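Local structure of beta-galactosidase (Bacillus circulans, 4MAD) at residues 246-251 with 282-287; 60-65 with 100-105; 200-205 with 217-222; 289-294 with 309-314; 66-71 with 107-112. The protein probably hydrolyses terminal non-reducing beta-D-galactose residues in beta-D-galactosides, as a family 35 glycoside hydrolase. All blocks are in the same frame, centred on the assembly; numbering follows the deposited sequence.

Interaction 1. Residues 246-251 with 282-287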
# COMPACT_ATOMS: atom_id res chain seq x y z
N MET A 246 -3.75 -12.55 15.51
CA MET A 246 -3.28 -12.55 14.15
C MET A 246 -2.62 -11.27 13.62
O MET A 246 -1.85 -11.34 12.73
CB MET A 246 -4.36 -13.08 13.24
CG MET A 246 -3.95 -13.26 11.90
SD MET A 246 -2.68 -14.45 11.53
CE MET A 246 -3.16 -15.80 12.48
N GLU A 247 -2.98 -10.13 14.19
CA GLU A 247 -2.27 -8.89 14.03
C GLU A 247 -2.09 -8.22 15.40
O GLU A 247 -2.99 -7.74 15.96
CB GLU A 247 -3.00 -7.94 13.06
CG GLU A 247 -3.39 -8.55 11.74
CD GLU A 247 -4.23 -7.62 10.87
OE1 GLU A 247 -4.41 -6.46 11.26
OE2 GLU A 247 -4.73 -8.10 9.86
N PHE A 248 -0.89 -8.24 15.92
CA PHE A 248 -0.53 -7.48 17.10
C PHE A 248 0.09 -6.20 16.56
O PHE A 248 1.21 -6.20 16.11
CB PHE A 248 0.43 -8.28 17.98
CG PHE A 248 1.08 -7.50 19.10
CD1 PHE A 248 0.43 -6.53 19.80
CD2 PHE A 248 2.37 -7.78 19.49
CE1 PHE A 248 1.08 -5.88 20.82
CE2 PHE A 248 2.97 -7.10 20.46
CZ PHE A 248 2.31 -6.17 21.13
N TRP A 249 -0.66 -5.12 16.66
CA TRP A 249 -0.27 -3.86 16.11
C TRP A 249 0.70 -3.21 17.09
O TRP A 249 0.34 -2.43 17.91
CB TRP A 249 -1.49 -2.93 15.86
CG TRP A 249 -2.53 -3.54 15.02
CD1 TRP A 249 -2.33 -4.23 13.93
CD2 TRP A 249 -3.94 -3.49 15.22
NE1 TRP A 249 -3.50 -4.66 13.41
CE2 TRP A 249 -4.52 -4.22 14.20
CE3 TRP A 249 -4.76 -2.92 16.17
CZ2 TRP A 249 -5.87 -4.39 14.10
CZ3 TRP A 249 -6.10 -3.11 16.07
CH2 TRP A 249 -6.63 -3.82 15.04
N HIS A 250 1.95 -3.60 17.01
CA HIS A 250 2.94 -3.14 17.97
C HIS A 250 3.53 -1.80 17.58
O HIS A 250 4.29 -1.22 18.27
CB HIS A 250 4.06 -4.15 18.14
CG HIS A 250 4.99 -4.19 16.99
ND1 HIS A 250 4.67 -4.76 15.79
CD2 HIS A 250 6.22 -3.69 16.84
CE1 HIS A 250 5.67 -4.62 14.95
NE2 HIS A 250 6.63 -3.98 15.57
N GLY A 251 3.12 -1.35 16.42
CA GLY A 251 3.50 -0.10 15.85
C GLY A 251 2.25 0.49 15.22
O GLY A 251 1.20 0.14 15.62
N VAL A 282 1.07 -15.40 18.38
CA VAL A 282 1.06 -14.03 17.95
C VAL A 282 1.67 -13.82 16.58
O VAL A 282 2.58 -14.47 16.22
CB VAL A 282 1.76 -13.16 18.98
CG1 VAL A 282 3.18 -13.58 19.12
CG2 VAL A 282 1.67 -11.68 18.61
N ASN A 283 1.09 -12.92 15.83
CA ASN A 283 1.67 -12.43 14.59
C ASN A 283 1.94 -10.94 14.70
O ASN A 283 1.05 -10.20 14.82
CB ASN A 283 0.75 -12.70 13.43
CG ASN A 283 1.33 -12.30 12.10
OD1 ASN A 283 2.49 -12.51 11.83
ND2 ASN A 283 0.48 -11.74 11.25
N PHE A 284 3.19 -10.54 14.67
CA PHE A 284 3.54 -9.17 14.82
C PHE A 284 3.19 -8.41 13.51
O PHE A 284 3.63 -8.79 12.47
CB PHE A 284 5.03 -9.04 15.13
CG PHE A 284 5.37 -9.04 16.57
CD1 PHE A 284 5.82 -7.94 17.15
CD2 PHE A 284 5.23 -10.16 17.31
CE1 PHE A 284 6.10 -7.94 18.48
CE2 PHE A 284 5.54 -10.15 18.62
CZ PHE A 284 5.96 -9.04 19.19
N TYR A 285 2.40 -7.35 13.62
CA TYR A 285 2.10 -6.48 12.52
C TYR A 285 2.62 -5.06 12.78
O TYR A 285 2.09 -4.39 13.60
CB TYR A 285 0.60 -6.46 12.33
CG TYR A 285 0.21 -5.93 10.98
CD1 TYR A 285 -0.18 -6.77 9.96
CD2 TYR A 285 0.31 -4.60 10.70
CE1 TYR A 285 -0.51 -6.27 8.73
CE2 TYR A 285 0.01 -4.11 9.47
CZ TYR A 285 -0.41 -4.94 8.49
OH TYR A 285 -0.71 -4.42 7.28
N MET A 286 3.64 -4.59 12.05
CA MET A 286 4.41 -5.34 11.08
C MET A 286 5.78 -5.72 11.67
O MET A 286 6.32 -4.98 12.42
CB MET A 286 4.69 -4.48 9.87
CG MET A 286 3.54 -4.11 9.06
SD MET A 286 2.80 -5.37 8.17
CE MET A 286 4.10 -5.79 7.09
N ALA A 287 6.28 -6.90 11.38
CA ALA A 287 7.62 -7.21 11.80
C ALA A 287 8.65 -6.46 11.01
O ALA A 287 9.49 -5.87 11.53
CB ALA A 287 7.90 -8.67 11.72
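N283 donates from ND2 to the backbone O of M246 over 2.8 Å, nearly along the C=O axis, with the oxygen in the amide plane. CG anti to the backbone N (chi1 -176°) carries the amide across. Its ND2 also meets E64 and its OD1 meets S35, so asparagine suits a buried place needing both donor and acceptor. The strands pair in parallel: F248 N binds N283 O, and Y285 N binds F248 O. F248 turns its ring edge to the face of F284, planes 74° apart, while W249 meets the Y285 face in an offset edge-to-face contact. W249 NE1 also reaches OE1 of E247, 2.9 Å away. An alanine in place of H250 would probably open a gap beside F284 and leave that ring freer to shift in the aromatic cluster. R104 forms a salt bridge with E247, the predicted nucleophile, which sits near the C-terminal end of strand 244-249 in a beta-alpha-beta unit of the TIM barrel, as expected of a glycosidase active site.

Interaction 2. Residues 60-65 with 100-105; sequences FNTVET and HVIVRP
The imidazole of H100 meets T62 at its edge, where OG1 lies near the ring plane, 3.9 Å from CD2; N61 O approaches the same ring obliquely. At the other end of the contact the guanidinium of R104 receives E64 at its edge in a long salt bridge, OE1 to NH1 3.5 Å, with the carboxylate plane turned 64° from it. E64 has a bend at chi2 (-85°) that turns the acid toward R104, but its OE1 also takes a hydrogen bond from N283, and R104 has E247 as its stronger partner. Between these ends run neighbouring parallel strands of the (beta/alpha)8 barrel, with helix 87-97 between them in the chain. Five backbone bonds join them, from H100 N to N61 O at the start to R104 N to T65 O at the finish. T62, E64, H100 and I102 project from one face of the sheet, and T62 CG2 packs on I102 CG1 at 3.9 Å. V63, T65, V101 and V103 occupy the other, where the branched, apolar valines V63 and V101 suit the cover of helix 87-97. There V63 CG1 lies 4.0 Å from V101 CG2, the two side chains pointing the same way.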
# COMPACT_ATOMS: atom_id res chain seq x y z
N PHE A 60 11.14 -15.66 15.59
CA PHE A 60 9.96 -16.08 14.94
C PHE A 60 10.15 -17.45 14.34
O PHE A 60 11.23 -17.78 13.94
CB PHE A 60 9.65 -15.08 13.86
CG PHE A 60 9.25 -13.75 14.40
CD1 PHE A 60 8.04 -13.58 14.99
CD2 PHE A 60 10.11 -12.71 14.41
CE1 PHE A 60 7.68 -12.38 15.51
CE2 PHE A 60 9.74 -11.53 14.93
CZ PHE A 60 8.55 -11.39 15.51
N ASN A 61 9.09 -18.23 14.34
CA ASN A 61 9.09 -19.49 13.65
C ASN A 61 8.28 -19.46 12.36
O ASN A 61 8.33 -20.37 11.62
CB ASN A 61 8.68 -20.64 14.52
CG ASN A 61 7.30 -20.47 15.17
OD1 ASN A 61 6.48 -19.70 14.76
ND2 ASN A 61 7.11 -21.18 16.24
N THR A 62 7.60 -18.34 12.11
CA THR A 62 6.69 -18.20 11.02
C THR A 62 6.77 -16.78 10.45
O THR A 62 7.03 -15.88 11.18
CB THR A 62 5.29 -18.49 11.54
OG1 THR A 62 5.27 -19.73 12.22
CG2 THR A 62 4.31 -18.51 10.43
N VAL A 63 6.52 -16.64 9.15
CA VAL A 63 6.34 -15.35 8.51
C VAL A 63 4.96 -15.37 7.85
O VAL A 63 4.51 -16.38 7.42
CB VAL A 63 7.42 -15.00 7.46
CG1 VAL A 63 7.44 -15.97 6.34
CG2 VAL A 63 7.22 -13.64 6.94
N GLU A 64 4.29 -14.23 7.86
CA GLU A 64 2.98 -14.10 7.36
C GLU A 64 2.95 -12.99 6.35
O GLU A 64 3.45 -11.95 6.61
CB GLU A 64 2.00 -13.80 8.49
CG GLU A 64 0.61 -13.49 8.08
CD GLU A 64 0.45 -12.02 7.73
OE1 GLU A 64 0.77 -11.17 8.54
OE2 GLU A 64 0.01 -11.76 6.62
N THR A 65 2.32 -13.23 5.21
CA THR A 65 2.14 -12.20 4.24
C THR A 65 0.75 -12.21 3.66
O THR A 65 0.18 -13.21 3.48
CB THR A 65 3.13 -12.33 3.09
OG1 THR A 65 3.04 -11.19 2.23
CG2 THR A 65 2.84 -13.57 2.31
N HIS A 100 8.09 -21.29 8.85
CA HIS A 100 6.78 -21.63 8.37
C HIS A 100 6.18 -20.40 7.73
O HIS A 100 6.59 -19.32 7.98
CB HIS A 100 5.87 -22.07 9.48
CG HIS A 100 6.38 -23.20 10.27
ND1 HIS A 100 6.74 -24.39 9.69
CD2 HIS A 100 6.65 -23.32 11.58
CE1 HIS A 100 7.19 -25.20 10.62
NE2 HIS A 100 7.15 -24.58 11.78
N VAL A 101 5.20 -20.62 6.89
CA VAL A 101 4.50 -19.53 6.22
C VAL A 101 2.96 -19.51 6.38
O VAL A 101 2.33 -20.48 6.20
CB VAL A 101 4.84 -19.53 4.74
CG1 VAL A 101 4.05 -18.47 4.01
CG2 VAL A 101 6.29 -19.32 4.54
N ILE A 102 2.40 -18.36 6.69
CA ILE A 102 0.98 -18.15 6.70
C ILE A 102 0.70 -17.19 5.55
O ILE A 102 1.39 -16.25 5.40
CB ILE A 102 0.50 -17.52 7.99
CG1 ILE A 102 0.66 -18.50 9.16
CG2 ILE A 102 -0.92 -17.13 7.90
CD1 ILE A 102 0.38 -17.94 10.48
N VAL A 103 -0.28 -17.50 4.73
CA VAL A 103 -0.64 -16.69 3.59
C VAL A 103 -2.05 -16.16 3.85
O VAL A 103 -2.88 -16.89 4.25
CB VAL A 103 -0.65 -17.48 2.32
CG1 VAL A 103 -1.05 -16.64 1.19
CG2 VAL A 103 0.65 -18.00 2.06
N ARG A 104 -2.25 -14.96 3.53
CA ARG A 104 -3.48 -14.32 3.83
C ARG A 104 -4.04 -13.76 2.50
O ARG A 104 -3.69 -12.71 2.10
CB ARG A 104 -3.29 -13.20 4.86
CG ARG A 104 -2.85 -13.70 6.23
CD ARG A 104 -2.57 -12.59 7.23
NE ARG A 104 -3.77 -11.82 7.54
CZ ARG A 104 -3.78 -10.73 8.30
NH1 ARG A 104 -2.65 -10.27 8.82
NH2 ARG A 104 -4.92 -10.09 8.53
N PRO A 105 -4.69 -14.54 1.65
CA PRO A 105 -4.98 -14.23 0.25
C PRO A 105 -6.16 -13.27 -0.00
O PRO A 105 -6.42 -12.96 -1.12
CB PRO A 105 -5.25 -15.58 -0.33
CG PRO A 105 -5.80 -16.30 0.72
CD PRO A 105 -5.16 -15.87 1.97

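Interaction 3. Residues 200-205 with 217-222; sequences TSDGPE and IFETVN
T200, S201 and D202 pair in parallel with E219, T220 and V221 in a beta-alpha-beta unit, strand 197-202, helix 206-212 and strand 218-223. The carbonyl oxygen of T200 is gripped twice by T220: OG1 donates over 2.7 Å and the amide N over 3.0 Å, from opposite faces of the carbonyl plane. Threonine suits this place because its hydroxyl, between the backbone N and the carbonyl carbon (chi1 57°), stands beside its own amide. Further along, D202 N binds T220 O and N222 N binds D202 O. These strands are neighbours in the TIM barrel, and N222 faces its active site: ND2 makes a weak bond to S201 OG at 3.2 Å and a hydrogen bond to E171, the predicted proton donor. The sheet's other face carries the acids. E219 bends at chi2 (75°) toward D202, whose OD2 lies 2.5 Å from E219 OE2 with the carboxylate planes 69° apart, so one of the two probably holds a proton; D202 OD1 accepts from G173 N. A leucine in place of E219 would probably leave D202 OD2 without the oxygen it seems to share a proton with. A water donates to both T200 OG1 and I217 O. P204, just past the first strand, packs on the second, its CB 4.2 Å from V221 CG1.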
# COMPACT_ATOMS: atom_id res chain seq x y z
N THR A 200 -10.00 -17.17 10.13
CA THR A 200 -10.38 -15.78 9.95
C THR A 200 -9.76 -14.93 11.05
O THR A 200 -9.25 -15.42 12.00
CB THR A 200 -11.91 -15.58 10.03
OG1 THR A 200 -12.43 -16.15 11.21
CG2 THR A 200 -12.58 -16.23 8.80
N SER A 201 -9.79 -13.63 10.85
CA SER A 201 -9.41 -12.71 11.89
C SER A 201 -10.40 -11.58 11.96
O SER A 201 -10.96 -11.21 11.00
CB SER A 201 -7.98 -12.19 11.71
OG SER A 201 -7.81 -11.34 10.61
N ASP A 202 -10.62 -11.09 13.15
CA ASP A 202 -11.47 -9.95 13.37
C ASP A 202 -11.06 -9.19 14.62
O ASP A 202 -10.32 -9.68 15.40
CB ASP A 202 -12.90 -10.36 13.52
CG ASP A 202 -13.54 -10.75 12.23
OD1 ASP A 202 -13.91 -9.88 11.46
OD2 ASP A 202 -13.67 -11.93 12.02
N GLY A 203 -11.57 -7.97 14.78
CA GLY A 203 -11.45 -7.26 16.03
C GLY A 203 -12.31 -7.92 17.10
O GLY A 203 -13.27 -8.50 16.81
N PRO A 204 -11.92 -7.79 18.34
CA PRO A 204 -12.53 -8.52 19.44
C PRO A 204 -13.77 -7.82 19.97
O PRO A 204 -13.75 -7.41 21.07
CB PRO A 204 -11.46 -8.47 20.53
CG PRO A 204 -10.68 -7.32 20.26
CD PRO A 204 -10.73 -7.07 18.77
N GLU A 205 -14.79 -7.70 19.15
CA GLU A 205 -15.98 -6.96 19.51
C GLU A 205 -17.11 -7.79 19.01
O GLU A 205 -17.00 -8.40 18.01
CB GLU A 205 -15.98 -5.57 18.84
CG GLU A 205 -14.81 -4.79 19.26
CD GLU A 205 -14.59 -3.48 18.53
OE1 GLU A 205 -15.54 -2.83 18.16
OE2 GLU A 205 -13.40 -3.11 18.38
N ILE A 217 -14.94 -22.69 11.07
CA ILE A 217 -13.64 -22.09 10.86
C ILE A 217 -13.04 -21.40 12.11
O ILE A 217 -13.68 -20.61 12.72
CB ILE A 217 -13.72 -21.09 9.67
CG1 ILE A 217 -14.08 -21.80 8.37
CG2 ILE A 217 -12.47 -20.39 9.53
CD1 ILE A 217 -13.11 -22.80 7.94
N PHE A 218 -11.79 -21.70 12.41
CA PHE A 218 -11.06 -21.13 13.53
C PHE A 218 -11.02 -19.61 13.41
O PHE A 218 -10.74 -19.11 12.38
CB PHE A 218 -9.64 -21.71 13.49
CG PHE A 218 -8.72 -21.26 14.58
CD1 PHE A 218 -9.05 -21.39 15.89
CD2 PHE A 218 -7.50 -20.72 14.29
CE1 PHE A 218 -8.21 -20.97 16.86
CE2 PHE A 218 -6.68 -20.31 15.26
CZ PHE A 218 -7.03 -20.43 16.53
N GLU A 219 -11.23 -18.91 14.50
CA GLU A 219 -11.15 -17.46 14.54
C GLU A 219 -9.96 -16.97 15.39
O GLU A 219 -9.62 -17.55 16.37
CB GLU A 219 -12.47 -16.82 15.01
CG GLU A 219 -12.49 -15.34 15.24
CD GLU A 219 -12.53 -14.52 13.96
OE1 GLU A 219 -11.69 -14.76 13.13
OE2 GLU A 219 -13.37 -13.63 13.83
N THR A 220 -9.37 -15.88 14.94
CA THR A 220 -8.29 -15.22 15.65
C THR A 220 -8.70 -13.77 15.85
O THR A 220 -9.59 -13.36 15.20
CB THR A 220 -7.00 -15.27 14.86
OG1 THR A 220 -7.17 -14.69 13.59
CG2 THR A 220 -6.53 -16.70 14.70
N VAL A 221 -8.15 -12.98 16.69
CA VAL A 221 -8.37 -11.56 16.81
C VAL A 221 -7.10 -10.72 16.63
O VAL A 221 -6.01 -11.22 16.81
CB VAL A 221 -8.99 -11.21 18.17
CG1 VAL A 221 -10.37 -11.83 18.30
CG2 VAL A 221 -8.09 -11.68 19.31
N ASN A 222 -7.43 -9.45 16.34
CA ASN A 222 -6.44 -8.47 16.07
C ASN A 222 -6.52 -7.32 17.05
O ASN A 222 -7.56 -6.85 17.31
CB ASN A 222 -6.67 -7.95 14.66
CG ASN A 222 -6.59 -9.02 13.63
OD1 ASN A 222 -5.96 -10.01 13.84
ND2 ASN A 222 -7.16 -8.77 12.48
O HOH W 1 -14.46 -17.98 11.79

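Interaction 4. Residues 289-294 with 309-314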
# COMPACT_ATOMS: atom_id res chain seq x y z
N GLY A 289 8.01 -3.75 7.86
CA GLY A 289 7.07 -3.01 7.07
C GLY A 289 7.43 -2.56 5.67
O GLY A 289 6.73 -2.72 4.75
N GLY A 290 8.62 -2.00 5.57
CA GLY A 290 9.14 -1.61 4.29
C GLY A 290 8.50 -0.38 3.72
O GLY A 290 8.32 0.51 4.45
N THR A 291 8.17 -0.39 2.42
CA THR A 291 7.78 0.78 1.68
C THR A 291 6.58 0.59 0.75
O THR A 291 6.51 -0.42 0.13
CB THR A 291 8.99 1.29 0.84
OG1 THR A 291 10.20 1.17 1.61
CG2 THR A 291 8.72 2.70 0.38
N ASN A 292 5.72 1.60 0.68
CA ASN A 292 4.72 1.75 -0.37
C ASN A 292 5.37 2.45 -1.58
O ASN A 292 5.35 3.61 -1.69
CB ASN A 292 3.50 2.53 0.11
CG ASN A 292 2.91 1.97 1.38
OD1 ASN A 292 2.75 0.80 1.50
ND2 ASN A 292 2.53 2.83 2.28
N PHE A 293 5.97 1.66 -2.44
CA PHE A 293 6.63 2.20 -3.59
C PHE A 293 5.54 2.72 -4.57
O PHE A 293 4.41 2.42 -4.44
CB PHE A 293 7.55 1.15 -4.28
CG PHE A 293 8.78 0.74 -3.49
CD1 PHE A 293 9.79 1.61 -3.21
CD2 PHE A 293 8.93 -0.55 -3.08
CE1 PHE A 293 10.85 1.21 -2.51
CE2 PHE A 293 10.00 -0.91 -2.39
CZ PHE A 293 10.95 -0.03 -2.10
N GLY A 294 5.98 3.52 -5.54
CA GLY A 294 5.11 3.99 -6.58
C GLY A 294 3.88 4.68 -6.04
O GLY A 294 3.95 5.50 -5.20
N THR A 309 -2.31 7.54 3.21
CA THR A 309 -1.20 6.96 3.90
C THR A 309 0.10 7.33 3.18
O THR A 309 0.09 7.49 2.01
CB THR A 309 -1.38 5.44 3.97
OG1 THR A 309 -2.47 5.13 4.84
CG2 THR A 309 -0.11 4.76 4.48
N ILE A 310 1.17 7.50 3.93
CA ILE A 310 2.42 7.97 3.39
C ILE A 310 3.19 6.88 2.63
O ILE A 310 2.84 5.77 2.64
CB ILE A 310 3.37 8.54 4.48
CG1 ILE A 310 3.80 7.49 5.47
CG2 ILE A 310 2.71 9.71 5.23
CD1 ILE A 310 4.83 8.01 6.44
N THR A 311 4.27 7.27 1.99
CA THR A 311 5.09 6.33 1.27
C THR A 311 5.80 5.26 2.14
O THR A 311 5.72 4.12 1.87
CB THR A 311 6.19 7.07 0.48
OG1 THR A 311 5.59 7.96 -0.40
CG2 THR A 311 7.05 6.06 -0.27
N SER A 312 6.48 5.70 3.18
CA SER A 312 7.13 4.81 4.09
C SER A 312 6.12 3.94 4.79
O SER A 312 5.13 4.40 5.23
CB SER A 312 7.90 5.56 5.19
OG SER A 312 8.38 4.72 6.20
N TYR A 313 6.43 2.66 4.91
CA TYR A 313 5.70 1.73 5.75
C TYR A 313 6.56 1.17 6.87
O TYR A 313 6.40 0.07 7.23
CB TYR A 313 5.04 0.64 4.96
CG TYR A 313 3.79 0.05 5.54
CD1 TYR A 313 2.68 0.81 5.86
CD2 TYR A 313 3.68 -1.29 5.69
CE1 TYR A 313 1.56 0.24 6.36
CE2 TYR A 313 2.56 -1.85 6.18
CZ TYR A 313 1.48 -1.10 6.52
OH TYR A 313 0.37 -1.73 6.95
N ASP A 314 7.42 2.00 7.42
CA ASP A 314 8.37 1.59 8.41
C ASP A 314 7.59 1.00 9.54
O ASP A 314 7.90 -0.01 9.95
CB ASP A 314 9.12 2.83 8.90
CG ASP A 314 10.10 2.57 10.06
OD1 ASP A 314 11.28 2.59 9.81
OD2 ASP A 314 9.66 2.46 11.19
O HOH W 2 9.72 -1.57 8.65
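N292 and Y313 set their side chains aslant to each other, amide and ring planes 45° apart, with ND2 4.1 Å from CD1. They belong to two irregular loops that follow the last strand of the TIM barrel, 281-284, and meet through a single backbone bridge of T291 with S312. N292 faces I310 with its amide: ND2 donates to I310 O over 3.0 Å at 156°, the oxygen lying in the amide plane. Its backbone N reaches T311 O at 2.8 Å, so the residue holds the neighbouring loop twice, while OD1 is taken by R42. That arginine also makes a cation-pi contact with Y313. The tyrosine ring, set with CG anti to the backbone N (chi1 -151°), turns an edge to G289 O, which lies in its plane 3.5 Å from CD2; the hydroxyl bonds to E112 and Y285. T291 and T311 meet by methyl groups, CG2 to CG2, and their hydroxyls bond elsewhere, to E321 and R549. The two glycines are suited for different reasons: a CB on G289 would run into Y313 O, while G290 has a positive phi, which favours glycine. G290 O accepts from Y313 N. S312 OG accepts from D314 N in an ST turn and has E321 as a further partner. A water closes the far end, accepting from G289 N and donating to D314 O at 2.7 Å.

Interaction 5. Residues 66-71 with 107-112; sequences YVAWNL and PFICAE
Y66 and I109 bring their CA atoms to 6.4 Å where the two chain segments run 124° apart, with no direct hydrogen bond between them. I109 lies over one face of the Y66 ring in a CH-pi contact, CB 3.7 Å from the ring centroid. Its carbonyl O lies over the same face, 3.1 Å from CZ. CG1 of I109 sits between the backbone N and the carbonyl carbon (chi1 61°), leaving CG2 to press on V67 O at 3.4 Å. A111 CB meets the ring obliquely near CE2; its single methyl suits so near an approach. The hydroxyl of Y66 bonds to N170 and takes a hydrogen from a water that accepts weakly from A111 N. P107, preceded by a cis peptide, packs its CB 3.8 Å from W69 CE3, the two side chains lying side by side. W69 starts helix 69-72, with A68 at the N-cap, and stacks on Y144. A second water bridges V67 O, P107 O and W69 N, joining the two backbones. The two segments lie where the chain leaves barrel strands 62-66 and 100-104, and reach the pocket that holds a bound glycol ether against E112, near the predicted catalytic glutamate E247.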
# COMPACT_ATOMS: atom_id res chain seq x y z
N TYR A 66 0.24 -11.03 3.35
CA TYR A 66 -0.90 -10.87 2.49
C TYR A 66 -0.50 -11.16 1.05
O TYR A 66 0.65 -11.21 0.77
CB TYR A 66 -1.42 -9.45 2.52
CG TYR A 66 -2.22 -9.03 3.71
CD1 TYR A 66 -3.37 -9.67 4.06
CD2 TYR A 66 -1.87 -7.92 4.43
CE1 TYR A 66 -4.12 -9.23 5.13
CE2 TYR A 66 -2.59 -7.51 5.46
CZ TYR A 66 -3.72 -8.15 5.84
OH TYR A 66 -4.44 -7.72 6.91
N VAL A 67 -1.49 -11.35 0.19
CA VAL A 67 -1.32 -11.39 -1.26
C VAL A 67 -2.06 -10.23 -1.90
O VAL A 67 -3.19 -10.11 -1.68
CB VAL A 67 -1.91 -12.65 -1.90
CG1 VAL A 67 -1.63 -12.67 -3.31
CG2 VAL A 67 -1.38 -13.92 -1.24
N ALA A 68 -1.40 -9.45 -2.74
CA ALA A 68 -1.95 -8.24 -3.28
C ALA A 68 -2.52 -8.51 -4.68
O ALA A 68 -1.82 -8.56 -5.62
CB ALA A 68 -0.89 -7.20 -3.34
N TRP A 69 -3.83 -8.63 -4.78
CA TRP A 69 -4.46 -8.96 -6.03
C TRP A 69 -4.14 -7.92 -7.10
O TRP A 69 -3.77 -8.27 -8.14
CB TRP A 69 -5.98 -9.03 -5.82
CG TRP A 69 -6.83 -9.41 -6.99
CD1 TRP A 69 -6.44 -9.73 -8.23
CD2 TRP A 69 -8.26 -9.47 -7.00
NE1 TRP A 69 -7.52 -10.02 -9.02
CE2 TRP A 69 -8.65 -9.86 -8.28
CE3 TRP A 69 -9.24 -9.26 -6.05
CZ2 TRP A 69 -9.98 -10.03 -8.62
CZ3 TRP A 69 -10.57 -9.43 -6.41
CH2 TRP A 69 -10.91 -9.82 -7.66
N ASN A 70 -4.21 -6.65 -6.76
CA ASN A 70 -3.93 -5.59 -7.71
C ASN A 70 -2.51 -5.72 -8.30
O ASN A 70 -2.29 -5.38 -9.42
CB ASN A 70 -4.22 -4.17 -7.17
CG ASN A 70 -3.49 -3.84 -5.86
OD1 ASN A 70 -2.75 -4.58 -5.38
ND2 ASN A 70 -3.74 -2.66 -5.32
N LEU A 71 -1.57 -6.21 -7.52
CA LEU A 71 -0.26 -6.44 -8.05
C LEU A 71 -0.25 -7.56 -9.08
O LEU A 71 0.32 -7.43 -10.09
CB LEU A 71 0.73 -6.69 -6.95
CG LEU A 71 2.20 -6.34 -7.17
CD1 LEU A 71 2.34 -4.91 -7.47
CD2 LEU A 71 2.99 -6.68 -5.94
N PRO A 107 -9.69 -12.01 -0.72
CA PRO A 107 -9.09 -11.15 -1.72
C PRO A 107 -8.92 -9.67 -1.44
O PRO A 107 -8.21 -9.03 -2.15
CB PRO A 107 -9.99 -11.34 -2.92
CG PRO A 107 -11.22 -11.75 -2.42
CD PRO A 107 -11.07 -12.33 -1.06
N PHE A 108 -9.57 -9.19 -0.42
CA PHE A 108 -9.36 -7.86 0.12
C PHE A 108 -8.47 -8.01 1.35
O PHE A 108 -8.77 -8.77 2.18
CB PHE A 108 -10.67 -7.28 0.55
CG PHE A 108 -10.59 -5.88 1.04
CD1 PHE A 108 -10.71 -4.83 0.17
CD2 PHE A 108 -10.42 -5.62 2.35
CE1 PHE A 108 -10.68 -3.55 0.61
CE2 PHE A 108 -10.36 -4.33 2.78
CZ PHE A 108 -10.49 -3.32 1.92
N ILE A 109 -7.34 -7.31 1.35
CA ILE A 109 -6.32 -7.43 2.37
C ILE A 109 -6.19 -6.19 3.26
O ILE A 109 -5.62 -6.22 4.28
CB ILE A 109 -4.97 -7.77 1.74
CG1 ILE A 109 -4.55 -6.67 0.77
CG2 ILE A 109 -5.02 -9.11 1.00
CD1 ILE A 109 -3.11 -6.65 0.49
N CYS A 110 -6.85 -5.13 2.86
CA CYS A 110 -6.84 -3.92 3.66
C CYS A 110 -5.37 -3.54 3.64
O CYS A 110 -4.82 -3.31 2.63
CB CYS A 110 -7.36 -4.16 5.04
SG CYS A 110 -7.63 -2.64 5.93
N ALA A 111 -4.75 -3.49 4.82
CA ALA A 111 -3.30 -3.37 4.95
C ALA A 111 -2.68 -1.98 4.72
O ALA A 111 -1.46 -1.82 4.86
CB ALA A 111 -2.61 -4.41 4.06
N GLU A 112 -3.49 -0.99 4.38
CA GLU A 112 -2.98 0.34 4.13
C GLU A 112 -2.37 0.39 2.73
O GLU A 112 -1.40 1.03 2.54
CB GLU A 112 -1.95 0.73 5.17
CG GLU A 112 -2.50 1.09 6.50
CD GLU A 112 -2.84 -0.09 7.33
OE1 GLU A 112 -1.98 -0.83 7.67
OE2 GLU A 112 -3.95 -0.26 7.72
O HOH W 3 -4.89 -4.90 7.21
O HOH W 4 -5.58 -8.22 -2.30

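Overall arrangement
From the N terminus, interactions 2 and 5 open in turn at 60-65 and 66-71, and close in the same order at 100-105 and 107-112, so they cross: one pairs the second and third barrel strands, the other the chain just beyond them. Interaction 3 follows in series, closing the short loop round helix 206-212 between strands five and six. Interaction 1 then joins strands seven and eight round helix 265-276, and interaction 4 ties together loops beyond strand eight. None nests in another. Interaction 1 touches all the others: R104 and E64 link it to interaction 2, M246 to interaction 3, Y285 to interactions 4 and 5. Y313 also binds E112, joining interactions 4 and 5.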